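Local coordinates for protein prolyl-tRNA synthetase (Naegleria fowleri, PDB 6NAB) that probably catalyses the ATP-dependent attachment of proline to its cognate tRNA, as class II prolyl-tRNA synthetases do, and is seen here with adenosine monophosphate and proline bound, at residues 157-162 with 278-283; 164-169 with 271-276; 123-128 with 264-269. All coordinates share one frame; numbering follows the deposited sequence.

Contact 1: 157-162 with 278-283; sequences VPFIRS and VMIMVH. With AMP (adenosine monophosphate), chain M.
Ile160 and Met281, with Phe159 next, bury the largest shares of this apolar contact, in which a tight turn of the chain lies against one side of helix 274-283. Ile160 meets the helix with two atoms. Its CD1 lies over the start of 278-283, 3.6 Å from the backbone N of Val278 and 3.8 Å from Val278 CG2, where the two side chains run at about a right angle. Its CG1 takes the terminal methyl of Met281, with CE at 3.9 Å. Met281 is stretched out beyond CG (chi2 -178°, chi3 177°), which carries that methyl across to the turn, where it also rests more loosely on Val157 CG1 at 4.2 Å. Phe159 adds a separate touch: Ile280 CD1 approaches the CE2 corner of the ring at 3.7 Å.

The turn is closed by two backbone hydrogen bonds of its own, between Val157 and Arg161, N to O in both directions. Ile160 and Arg161 both face Val157, a classic beta bulge; Phe159 at its tip has a positive phi of 67°. Apolar side chains thus point to the helix, while Ser162, next after Arg161, bonds the adenine through its backbone: its carbonyl O accepts from N6 at 3.0 Å, and its N gives a weak bond to N1.

Helix 22-32 completes the packing, Tyr26 touching both Phe159 and Ile280 and Phe22 touching Met281. Thr225 and Ile227 of strand 219-227 touch Val278 and Met281, and the turn lies in the loop between strands 140-149 and 164-174, the motif 2 loop of class II synthetases.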
loop_
_atom_site.group_PDB
_atom_site.type_symbol
_atom_site.label_atom_id
_atom_site.label_comp_id
_atom_site.label_asym_id
_atom_site.label_seq_id
_atom_site.Cartn_x
_atom_site.Cartn_y
_atom_site.Cartn_z
ATOM N N VAL B 157 8.019 19.628 -7.385
ATOM C CA VAL B 157 7.146 20.373 -6.493
ATOM C C VAL B 157 6.578 19.379 -5.488
ATOM O O VAL B 157 5.991 18.367 -5.887
ATOM C CB VAL B 157 6.007 21.095 -7.236
ATOM C CG1 VAL B 157 5.090 21.774 -6.232
ATOM C CG2 VAL B 157 6.570 22.109 -8.229
ATOM N N PRO B 158 6.735 19.605 -4.180
ATOM C CA PRO B 158 6.211 18.643 -3.200
ATOM C C PRO B 158 4.750 18.309 -3.499
ATOM O O PRO B 158 3.935 19.202 -3.761
ATOM C CB PRO B 158 6.368 19.375 -1.861
ATOM C CG PRO B 158 7.533 20.354 -2.083
ATOM C CD PRO B 158 7.398 20.769 -3.547
ATOM N N PHE B 159 4.437 17.008 -3.483
ATOM C CA PHE B 159 3.121 16.447 -3.810
ATOM C C PHE B 159 2.722 16.622 -5.278
ATOM O O PHE B 159 2.365 15.638 -5.931
ATOM C CB PHE B 159 2.019 17.050 -2.936
ATOM C CG PHE B 159 2.223 16.835 -1.470
ATOM C CD1 PHE B 159 2.347 15.544 -0.952
ATOM C CD2 PHE B 159 2.257 17.915 -0.602
ATOM C CE1 PHE B 159 2.528 15.339 0.417
ATOM C CE2 PHE B 159 2.433 17.720 0.768
ATOM C CZ PHE B 159 2.573 16.421 1.274
ATOM N N ILE B 160 2.739 17.865 -5.782
ATOM C CA ILE B 160 2.258 18.143 -7.140
ATOM C C ILE B 160 3.102 17.406 -8.172
ATOM O O ILE B 160 2.575 16.794 -9.107
ATOM C CB ILE B 160 2.249 19.663 -7.422
ATOM C CG1 ILE B 160 1.326 20.429 -6.456
ATOM C CG2 ILE B 160 1.891 19.928 -8.905
ATOM C CD1 ILE B 160 -0.156 19.980 -6.482
ATOM N N ARG B 161 4.432 17.463 -8.030
ATOM C CA ARG B 161 5.301 16.896 -9.068
ATOM C C ARG B 161 6.547 16.328 -8.382
ATOM O O ARG B 161 7.560 17.017 -8.245
ATOM C CB ARG B 161 5.668 17.928 -10.129
ATOM C CG ARG B 161 6.508 17.356 -11.276
ATOM C CD ARG B 161 6.863 18.392 -12.343
ATOM N NE ARG B 161 5.674 19.040 -12.904
ATOM C CZ ARG B 161 4.834 18.466 -13.761
ATOM N NH1 ARG B 161 5.034 17.220 -14.172
ATOM N NH2 ARG B 161 3.777 19.135 -14.194
ATOM N N SER B 162 6.456 15.070 -7.949
ATOM C CA SER B 162 7.586 14.390 -7.332
ATOM C C SER B 162 8.089 13.285 -8.258
ATOM O O SER B 162 7.347 12.767 -9.099
ATOM C CB SER B 162 7.212 13.829 -5.950
ATOM O OG SER B 162 6.087 12.971 -6.017
ATOM N N VAL B 278 -2.782 19.777 -3.994
ATOM C CA VAL B 278 -3.913 20.622 -4.377
ATOM C C VAL B 278 -4.716 21.015 -3.143
ATOM O O VAL B 278 -5.082 22.183 -2.961
ATOM C CB VAL B 278 -4.784 19.903 -5.421
ATOM C CG1 VAL B 278 -6.063 20.705 -5.692
ATOM C CG2 VAL B 278 -3.976 19.710 -6.724
ATOM N N MET B 279 -5.003 20.038 -2.277
ATOM C CA MET B 279 -5.727 20.315 -1.039
ATOM C C MET B 279 -5.060 21.433 -0.236
ATOM O O MET B 279 -5.730 22.344 0.270
ATOM C CB MET B 279 -5.818 19.029 -0.209
ATOM C CG MET B 279 -6.497 19.193 1.135
ATOM S SD MET B 279 -6.248 17.745 2.175
ATOM C CE MET B 279 -4.595 18.060 2.807
ATOM N N ILE B 280 -3.732 21.372 -0.108
ATOM C CA ILE B 280 -2.999 22.325 0.722
ATOM C C ILE B 280 -2.943 23.700 0.062
ATOM O O ILE B 280 -3.213 24.728 0.700
ATOM C CB ILE B 280 -1.592 21.780 1.010
ATOM C CG1 ILE B 280 -1.701 20.562 1.937
ATOM C CG2 ILE B 280 -0.692 22.882 1.587
ATOM C CD1 ILE B 280 -0.451 19.737 1.952
ATOM N N MET B 281 -2.593 23.734 -1.224
ATOM C CA MET B 281 -2.490 24.994 -1.949
ATOM C C MET B 281 -3.823 25.721 -2.007
ATOM O O MET B 281 -3.857 26.954 -1.954
ATOM C CB MET B 281 -1.974 24.732 -3.366
ATOM C CG MET B 281 -0.479 24.460 -3.456
ATOM S SD MET B 281 0.028 24.237 -5.186
ATOM C CE MET B 281 1.799 24.023 -4.985
ATOM N N VAL B 282 -4.930 24.982 -2.091
ATOM C CA VAL B 282 -6.241 25.619 -2.128
ATOM C C VAL B 282 -6.645 26.121 -0.739
ATOM O O VAL B 282 -7.026 27.289 -0.576
ATOM C CB VAL B 282 -7.283 24.647 -2.722
ATOM C CG1 VAL B 282 -8.708 25.174 -2.533
ATOM C CG2 VAL B 282 -7.001 24.414 -4.200
ATOM N N HIS B 283 -6.548 25.264 0.292
ATOM C CA HIS B 283 -7.137 25.577 1.596
ATOM C C HIS B 283 -6.179 26.194 2.612
ATOM O O HIS B 283 -6.655 26.839 3.557
ATOM C CB HIS B 283 -7.757 24.327 2.235
ATOM C CG HIS B 283 -8.883 23.743 1.443
ATOM N ND1 HIS B 283 -9.976 24.481 1.046
ATOM C CD2 HIS B 283 -9.098 22.482 0.998
ATOM C CE1 HIS B 283 -10.807 23.705 0.369
ATOM N NE2 HIS B 283 -10.298 22.484 0.330
HETATM P P AMP M . -0.759 11.670 -16.356
HETATM O O1P AMP M . -0.034 10.389 -16.945
HETATM O O2P AMP M . -0.055 13.050 -16.537
HETATM O O3P AMP M . -2.201 11.660 -16.854
HETATM O "O5'" AMP M . -0.962 11.503 -14.782
HETATM C "C5'" AMP M . -1.544 10.329 -14.220
HETATM C "C4'" AMP M . -1.849 10.525 -12.758
HETATM O "O4'" AMP M . -0.598 10.730 -12.046
HETATM C "C3'" AMP M . -2.716 11.742 -12.453
HETATM O "O3'" AMP M . -3.557 11.471 -11.331
HETATM C "C2'" AMP M . -1.681 12.826 -12.121
HETATM O "O2'" AMP M . -2.166 13.839 -11.276
HETATM C "C1'" AMP M . -0.571 12.017 -11.452
HETATM N N9 AMP M . 0.790 12.543 -11.640
HETATM C C8 AMP M . 1.486 12.605 -12.818
HETATM N N7 AMP M . 2.752 12.929 -12.678
HETATM C C5 AMP M . 2.895 13.105 -11.313
HETATM C C6 AMP M . 4.006 13.431 -10.509
HETATM N N6 AMP M . 5.240 13.629 -10.989
HETATM N N1 AMP M . 3.812 13.519 -9.171
HETATM C C2 AMP M . 2.589 13.289 -8.683
HETATM N N3 AMP M . 1.467 12.967 -9.341
HETATM C C4 AMP M . 1.690 12.886 -10.656
#

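Contact 2: 164-169 with 271-276; sequences EFYWQE and LSTRTL. With AMP (adenosine monophosphate), chain M; PRO (proline), chain N.
Tyr166 O takes the N-H of Thr273 at 2.9 Å; Thr273 OG1, at 3.4 Å, adds at most a weak bond. Two residues along, Gln168 and Leu271 form an antiparallel hydrogen-bonded pair, Gln168 N reaching Leu271 O at 3.1 Å, while the return bond is weak. Between them Trp167 and Ser272 form the non-hydrogen-bonded pair, their side chains on the ligand side of the sheet.

There Ser272 OG donates to N3 of the adenine at 2.6 Å and accepts from Arg274 N at 2.9 Å, a capping bond at the start of helix 274-283. The adenine lies between two flat groups, the Phe165 ring on one side and the Arg274 guanidinium on the other, as in the nucleotide site that motifs 2 and 3 build in class II synthetases. Phe165 reaches the base because its CG stands between backbone N and carbonyl carbon (chi1 58°), and its CD1 touches Ser272 CB at 3.7 Å. The Trp167 ring meets the bound proline at its edge, with CH2 3.5 Å from OXT.

Because the Ser272 hydroxyl accepts from Arg274 N, it is set to donate its proton to N3, and the cationic guanidinium would probably polarise the base.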
loop_
_atom_site.group_PDB
_atom_site.type_symbol
_atom_site.label_atom_id
_atom_site.label_comp_id
_atom_site.label_asym_id
_atom_site.label_seq_id
_atom_site.Cartn_x
_atom_site.Cartn_y
_atom_site.Cartn_z
ATOM N N GLU B 164 9.286 10.282 -7.316
ATOM C CA GLU B 164 8.534 9.108 -6.895
ATOM C C GLU B 164 7.210 9.625 -6.364
ATOM O O GLU B 164 7.192 10.581 -5.586
ATOM C CB GLU B 164 9.254 8.288 -5.811
ATOM C CG GLU B 164 8.405 7.117 -5.317
ATOM C CD GLU B 164 9.036 6.361 -4.146
ATOM O OE1 GLU B 164 9.912 6.929 -3.459
ATOM O OE2 GLU B 164 8.651 5.192 -3.924
ATOM N N PHE B 165 6.109 9.029 -6.804
ATOM C CA PHE B 165 4.813 9.356 -6.231
ATOM C C PHE B 165 4.000 8.076 -6.070
ATOM O O PHE B 165 4.373 7.006 -6.559
ATOM C CB PHE B 165 4.074 10.428 -7.061
ATOM C CG PHE B 165 3.834 10.061 -8.523
ATOM C CD1 PHE B 165 2.630 9.507 -8.925
ATOM C CD2 PHE B 165 4.777 10.359 -9.488
ATOM C CE1 PHE B 165 2.383 9.228 -10.264
ATOM C CE2 PHE B 165 4.542 10.076 -10.848
ATOM C CZ PHE B 165 3.345 9.503 -11.225
ATOM N N TYR B 166 2.897 8.202 -5.344
ATOM C CA TYR B 166 2.036 7.093 -4.978
ATOM C C TYR B 166 0.676 7.341 -5.599
ATOM O O TYR B 166 0.211 8.481 -5.644
ATOM C CB TYR B 166 1.944 6.957 -3.442
ATOM C CG TYR B 166 3.330 6.989 -2.845
ATOM C CD1 TYR B 166 4.128 5.858 -2.838
ATOM C CD2 TYR B 166 3.878 8.180 -2.386
ATOM C CE1 TYR B 166 5.414 5.893 -2.337
ATOM C CE2 TYR B 166 5.172 8.230 -1.878
ATOM C CZ TYR B 166 5.933 7.085 -1.864
ATOM O OH TYR B 166 7.209 7.128 -1.374
ATOM N N TRP B 167 0.060 6.282 -6.107
ATOM C CA TRP B 167 -1.203 6.435 -6.814
ATOM C C TRP B 167 -1.991 5.132 -6.716
ATOM O O TRP B 167 -1.540 4.147 -6.121
ATOM C CB TRP B 167 -0.945 6.882 -8.268
ATOM C CG TRP B 167 -0.402 5.826 -9.236
ATOM C CD1 TRP B 167 -0.018 4.526 -8.953
ATOM C CD2 TRP B 167 -0.220 5.992 -10.649
ATOM N NE1 TRP B 167 0.387 3.889 -10.115
ATOM C CE2 TRP B 167 0.264 4.763 -11.164
ATOM C CE3 TRP B 167 -0.428 7.065 -11.536
ATOM C CZ2 TRP B 167 0.561 4.586 -12.520
ATOM C CZ3 TRP B 167 -0.134 6.886 -12.875
ATOM C CH2 TRP B 167 0.368 5.662 -13.357
ATOM N N GLN B 168 -3.193 5.152 -7.271
ATOM C CA GLN B 168 -3.811 3.953 -7.802
ATOM C C GLN B 168 -3.827 4.072 -9.317
ATOM O O GLN B 168 -3.933 5.170 -9.868
ATOM C CB GLN B 168 -5.237 3.731 -7.265
ATOM C CG GLN B 168 -6.227 4.886 -7.477
ATOM C CD GLN B 168 -6.752 5.013 -8.926
ATOM O OE1 GLN B 168 -7.003 6.124 -9.403
ATOM N NE2 GLN B 168 -6.891 3.885 -9.626
ATOM N N GLU B 169 -3.665 2.940 -9.991
ATOM C CA GLU B 169 -3.875 2.860 -11.429
ATOM C C GLU B 169 -4.844 1.714 -11.699
ATOM O O GLU B 169 -4.629 0.585 -11.232
ATOM C CB GLU B 169 -2.545 2.689 -12.180
ATOM C CG GLU B 169 -1.687 1.462 -11.760
ATOM C CD GLU B 169 -0.377 1.375 -12.553
ATOM O OE1 GLU B 169 0.679 1.122 -11.928
ATOM O OE2 GLU B 169 -0.411 1.536 -13.804
ATOM N N LEU B 271 -5.053 8.271 -10.114
ATOM C CA LEU B 271 -5.146 9.370 -9.158
ATOM C C LEU B 271 -3.985 9.227 -8.175
ATOM O O LEU B 271 -3.758 8.128 -7.653
ATOM C CB LEU B 271 -6.492 9.307 -8.413
ATOM C CG LEU B 271 -6.838 10.405 -7.401
ATOM C CD1 LEU B 271 -7.316 11.643 -8.161
ATOM C CD2 LEU B 271 -7.862 9.945 -6.359
ATOM N N SER B 272 -3.270 10.325 -7.889
ATOM C CA SER B 272 -2.020 10.235 -7.127
ATOM C C SER B 272 -2.035 11.143 -5.899
ATOM O O SER B 272 -2.990 11.886 -5.644
ATOM C CB SER B 272 -0.808 10.604 -7.991
ATOM O OG SER B 272 -0.658 12.017 -8.080
ATOM N N THR B 273 -0.916 11.110 -5.158
ATOM C CA THR B 273 -0.703 12.017 -4.032
ATOM C C THR B 273 -0.583 13.482 -4.458
ATOM O O THR B 273 -0.440 14.349 -3.595
ATOM C CB THR B 273 0.526 11.577 -3.221
ATOM O OG1 THR B 273 1.602 11.173 -4.090
ATOM C CG2 THR B 273 0.137 10.403 -2.316
ATOM N N ARG B 274 -0.670 13.790 -5.760
ATOM C CA ARG B 274 -0.853 15.181 -6.165
ATOM C C ARG B 274 -2.069 15.802 -5.474
ATOM O O ARG B 274 -2.069 17.004 -5.162
ATOM C CB ARG B 274 -0.996 15.244 -7.690
ATOM C CG ARG B 274 -1.470 16.581 -8.230
ATOM C CD ARG B 274 -1.427 16.594 -9.767
ATOM N NE ARG B 274 -0.060 16.524 -10.277
ATOM C CZ ARG B 274 0.245 16.424 -11.567
ATOM N NH1 ARG B 274 -0.733 16.379 -12.472
ATOM N NH2 ARG B 274 1.524 16.361 -11.949
ATOM N N THR B 275 -3.100 14.985 -5.218
ATOM C CA THR B 275 -4.297 15.403 -4.482
ATOM C C THR B 275 -3.961 16.185 -3.225
ATOM O O THR B 275 -4.622 17.183 -2.910
ATOM C CB THR B 275 -5.139 14.189 -4.079
ATOM O OG1 THR B 275 -4.310 13.223 -3.392
ATOM C CG2 THR B 275 -5.800 13.549 -5.314
ATOM N N LEU B 276 -2.977 15.707 -2.460
ATOM C CA LEU B 276 -2.626 16.371 -1.209
ATOM C C LEU B 276 -2.096 17.777 -1.463
ATOM O O LEU B 276 -2.428 18.717 -0.732
ATOM C CB LEU B 276 -1.591 15.546 -0.449
ATOM C CG LEU B 276 -2.120 14.409 0.436
ATOM C CD1 LEU B 276 -2.861 13.348 -0.346
ATOM C CD2 LEU B 276 -0.983 13.797 1.214
HETATM P P AMP M . -0.759 11.670 -16.356
HETATM O O1P AMP M . -0.034 10.389 -16.945
HETATM O O2P AMP M . -0.055 13.050 -16.537
HETATM O O3P AMP M . -2.201 11.660 -16.854
HETATM O "O5'" AMP M . -0.962 11.503 -14.782
HETATM C "C5'" AMP M . -1.544 10.329 -14.220
HETATM C "C4'" AMP M . -1.849 10.525 -12.758
HETATM O "O4'" AMP M . -0.598 10.730 -12.046
HETATM C "C3'" AMP M . -2.716 11.742 -12.453
HETATM O "O3'" AMP M . -3.557 11.471 -11.331
HETATM C "C2'" AMP M . -1.681 12.826 -12.121
HETATM O "O2'" AMP M . -2.166 13.839 -11.276
HETATM C "C1'" AMP M . -0.571 12.017 -11.452
HETATM N N9 AMP M . 0.790 12.543 -11.640
HETATM C C8 AMP M . 1.486 12.605 -12.818
HETATM N N7 AMP M . 2.752 12.929 -12.678
HETATM C C5 AMP M . 2.895 13.105 -11.313
HETATM C C6 AMP M . 4.006 13.431 -10.509
HETATM N N6 AMP M . 5.240 13.629 -10.989
HETATM N N1 AMP M . 3.812 13.519 -9.171
HETATM C C2 AMP M . 2.589 13.289 -8.683
HETATM N N3 AMP M . 1.467 12.967 -9.341
HETATM C C4 AMP M . 1.690 12.886 -10.656
HETATM N N PRO N . -1.595 4.908 -16.689
HETATM C CA PRO N . -2.257 6.194 -16.940
HETATM C C PRO N . -1.307 7.374 -16.737
HETATM O O PRO N . -1.704 8.538 -16.886
HETATM C CB PRO N . -3.395 6.219 -15.908
HETATM C CG PRO N . -2.913 5.287 -14.798
HETATM C CD PRO N . -2.175 4.200 -15.530
HETATM O OXT PRO N . -0.120 7.184 -16.437
#

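Contact 3: 123-128 with 264-269; sequences IMYPSY and AYQNSW. With PRO (proline), chain N.
The face of the Tyr125 ring receives the side-chain amide of Gln266: NE2 stands 3.3 Å above the ring plane and over its centre, with the amide tilted 56° from the ring. A neighbouring ring joins in, since Tyr125 CD1 lies 4.1 Å above the face of Tyr128, toward its rim, and Gln266 NE2 also comes near Tyr128 at an oblique angle. At the phenolic end, Tyr125 OH is hydrogen-bonded to His171 ND1, and the two rings meet with their planes steeply inclined.

Gln266 gets there by extending straight from the strand toward the helix (chi2 177°), so that the two side chains come from opposite directions and the amide N ends over the ring face, in the gap between helix 121-131 and strand 261-272, whose local axes pass 12.4 Å apart. No direct hydrogen bond crosses this gap. A water links the two sides, accepting from Gln266 NE2 at 2.9 Å, donating to Asn267 O at 3.2 Å and bound only weakly to Tyr125 OH at 2.9 Å. The amide nitrogen thus has the ring face on one side and a hydrogen bond to the water.

Further along the strand, Ser268 CB lies 4.0 Å from Tyr125 OH, while Ser268 OG is hydrogen-bonded to Glu121 OE2, which is also hydrogen-bonded to the bound proline, and lies 3.7 Å from CA of that proline. The helix running roughly antiparallel to a strand of the sheet belongs to the class II synthetase core, and here the two elements meet beside the amino-acid pocket.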
loop_
_atom_site.group_PDB
_atom_site.type_symbol
_atom_site.label_atom_id
_atom_site.label_comp_id
_atom_site.label_asym_id
_atom_site.label_seq_id
_atom_site.Cartn_x
_atom_site.Cartn_y
_atom_site.Cartn_z
ATOM N N ILE B 123 3.603 -3.427 -18.307
ATOM C CA ILE B 123 3.832 -4.468 -17.304
ATOM C C ILE B 123 2.653 -5.431 -17.231
ATOM O O ILE B 123 2.831 -6.643 -17.053
ATOM C CB ILE B 123 4.107 -3.820 -15.936
ATOM C CG1 ILE B 123 5.452 -3.091 -15.984
ATOM C CG2 ILE B 123 4.071 -4.902 -14.776
ATOM C CD1 ILE B 123 5.759 -2.238 -14.774
ATOM N N MET B 124 1.431 -4.913 -17.355
ATOM C CA MET B 124 0.226 -5.702 -17.125
ATOM C C MET B 124 -0.343 -6.339 -18.386
ATOM O O MET B 124 -0.950 -7.418 -18.311
ATOM C CB MET B 124 -0.845 -4.818 -16.491
ATOM C CG MET B 124 -0.479 -4.315 -15.113
ATOM S SD MET B 124 -1.625 -3.035 -14.546
ATOM C CE MET B 124 -3.080 -4.018 -14.242
ATOM N N TYR B 125 -0.198 -5.691 -19.535
ATOM C CA TYR B 125 -0.995 -6.126 -20.682
ATOM C C TYR B 125 -0.544 -7.438 -21.323
ATOM O O TYR B 125 -1.372 -8.094 -21.970
ATOM C CB TYR B 125 -1.070 -4.995 -21.720
ATOM C CG TYR B 125 -1.884 -3.801 -21.184
ATOM C CD1 TYR B 125 -2.582 -3.910 -19.974
ATOM C CD2 TYR B 125 -1.938 -2.580 -21.871
ATOM C CE1 TYR B 125 -3.317 -2.846 -19.458
ATOM C CE2 TYR B 125 -2.691 -1.488 -21.367
ATOM C CZ TYR B 125 -3.361 -1.625 -20.161
ATOM O OH TYR B 125 -4.098 -0.571 -19.646
ATOM N N PRO B 126 0.720 -7.878 -21.206
ATOM C CA PRO B 126 0.999 -9.267 -21.619
ATOM C C PRO B 126 0.178 -10.288 -20.839
ATOM O O PRO B 126 -0.251 -11.296 -21.414
ATOM C CB PRO B 126 2.509 -9.413 -21.369
ATOM C CG PRO B 126 3.041 -8.022 -21.491
ATOM C CD PRO B 126 1.969 -7.173 -20.849
ATOM N N SER B 127 -0.074 -10.045 -19.547
ATOM C CA SER B 127 -0.939 -10.940 -18.770
ATOM C C SER B 127 -2.400 -10.823 -19.200
ATOM O O SER B 127 -3.120 -11.831 -19.266
ATOM C CB SER B 127 -0.815 -10.637 -17.272
ATOM O OG SER B 127 0.484 -10.894 -16.802
ATOM N N TYR B 128 -2.864 -9.602 -19.484
ATOM C CA TYR B 128 -4.220 -9.443 -20.002
ATOM C C TYR B 128 -4.423 -10.275 -21.262
ATOM O O TYR B 128 -5.487 -10.874 -21.457
ATOM C CB TYR B 128 -4.518 -7.969 -20.293
ATOM C CG TYR B 128 -4.920 -7.161 -19.086
ATOM C CD1 TYR B 128 -4.265 -7.312 -17.870
ATOM C CD2 TYR B 128 -5.958 -6.233 -19.165
ATOM C CE1 TYR B 128 -4.646 -6.555 -16.754
ATOM C CE2 TYR B 128 -6.337 -5.487 -18.079
ATOM C CZ TYR B 128 -5.682 -5.645 -16.873
ATOM O OH TYR B 128 -6.085 -4.903 -15.790
ATOM N N ALA B 264 -9.739 -6.302 -27.674
ATOM C CA ALA B 264 -10.441 -5.708 -26.541
ATOM C C ALA B 264 -10.339 -4.184 -26.557
ATOM O O ALA B 264 -9.362 -3.608 -27.039
ATOM C CB ALA B 264 -9.862 -6.233 -25.217
ATOM N N TYR B 265 -11.357 -3.529 -26.002
ATOM C CA TYR B 265 -11.321 -2.091 -25.752
ATOM C C TYR B 265 -10.862 -1.869 -24.322
ATOM O O TYR B 265 -11.355 -2.537 -23.403
ATOM C CB TYR B 265 -12.694 -1.449 -25.969
ATOM C CG TYR B 265 -13.067 -1.334 -27.422
ATOM C CD1 TYR B 265 -12.803 -0.165 -28.129
ATOM C CD2 TYR B 265 -13.651 -2.398 -28.102
ATOM C CE1 TYR B 265 -13.127 -0.052 -29.475
ATOM C CE2 TYR B 265 -13.977 -2.291 -29.462
ATOM C CZ TYR B 265 -13.711 -1.112 -30.133
ATOM O OH TYR B 265 -14.025 -0.987 -31.465
ATOM N N GLN B 266 -9.915 -0.949 -24.132
ATOM C CA GLN B 266 -9.308 -0.766 -22.824
ATOM C C GLN B 266 -9.354 0.683 -22.350
ATOM O O GLN B 266 -9.342 1.634 -23.143
ATOM C CB GLN B 266 -7.863 -1.239 -22.828
ATOM C CG GLN B 266 -7.693 -2.742 -23.087
ATOM C CD GLN B 266 -6.236 -3.089 -23.143
ATOM O OE1 GLN B 266 -5.610 -3.041 -24.212
ATOM N NE2 GLN B 266 -5.660 -3.371 -21.982
ATOM N N ASN B 267 -9.371 0.827 -21.023
ATOM C CA ASN B 267 -9.194 2.099 -20.330
ATOM C C ASN B 267 -8.059 1.953 -19.326
ATOM O O ASN B 267 -7.760 0.853 -18.853
ATOM C CB ASN B 267 -10.443 2.529 -19.532
ATOM C CG ASN B 267 -11.705 2.605 -20.367
ATOM O OD1 ASN B 267 -11.677 2.962 -21.546
ATOM N ND2 ASN B 267 -12.836 2.263 -19.746
ATOM N N SER B 268 -7.459 3.078 -18.960
ATOM C CA SER B 268 -6.660 3.133 -17.746
ATOM C C SER B 268 -6.909 4.476 -17.073
ATOM O O SER B 268 -7.283 5.456 -17.725
ATOM C CB SER B 268 -5.152 2.883 -18.018
ATOM O OG SER B 268 -4.547 3.947 -18.733
ATOM N N TRP B 269 -6.776 4.500 -15.747
ATOM C CA TRP B 269 -7.131 5.705 -15.007
ATOM C C TRP B 269 -6.316 5.759 -13.722
ATOM O O TRP B 269 -6.126 4.735 -13.056
ATOM C CB TRP B 269 -8.645 5.767 -14.706
ATOM C CG TRP B 269 -9.357 4.427 -14.669
ATOM C CD1 TRP B 269 -9.896 3.755 -15.726
ATOM C CD2 TRP B 269 -9.584 3.592 -13.507
ATOM N NE1 TRP B 269 -10.453 2.554 -15.298
ATOM C CE2 TRP B 269 -10.288 2.447 -13.942
ATOM C CE3 TRP B 269 -9.296 3.729 -12.141
ATOM C CZ2 TRP B 269 -10.670 1.418 -13.062
ATOM C CZ3 TRP B 269 -9.673 2.712 -11.268
ATOM C CH2 TRP B 269 -10.361 1.572 -11.736
HETATM N N PRO N . -1.595 4.908 -16.689
HETATM C CA PRO N . -2.257 6.194 -16.940
HETATM C C PRO N . -1.307 7.374 -16.737
HETATM O O PRO N . -1.704 8.538 -16.886
HETATM C CB PRO N . -3.395 6.219 -15.908
HETATM C CG PRO N . -2.913 5.287 -14.798
HETATM C CD PRO N . -2.175 4.200 -15.530
HETATM O OXT PRO N . -0.120 7.184 -16.437
HETATM O O HOH W 1 -6.611 -2.031 -19.630
#

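In the fold
Along the chain the segments run 123-128, 157-162, 164-169, 264-269, 271-276 and 278-283, so contact 2 nests inside contact 1 and contact 3 crosses both, all in the class II core. Strand 261-272, shared by contacts 2 and 3, and helix 274-283, shared by contacts 1 and 2, form motif 3 of this class; the neighbouring strand 164-174 and the loop before it belong to motif 2. Centres of contacts 1 and 2, both touching AMP, are about 11 Å apart, joined by a probable hydrogen bond from Arg274 NE to Ile160 O; contact 3 lies about 20 Å from contact 2, sharing the proline, and 30 Å from contact 1. The series leads from adenine to proline.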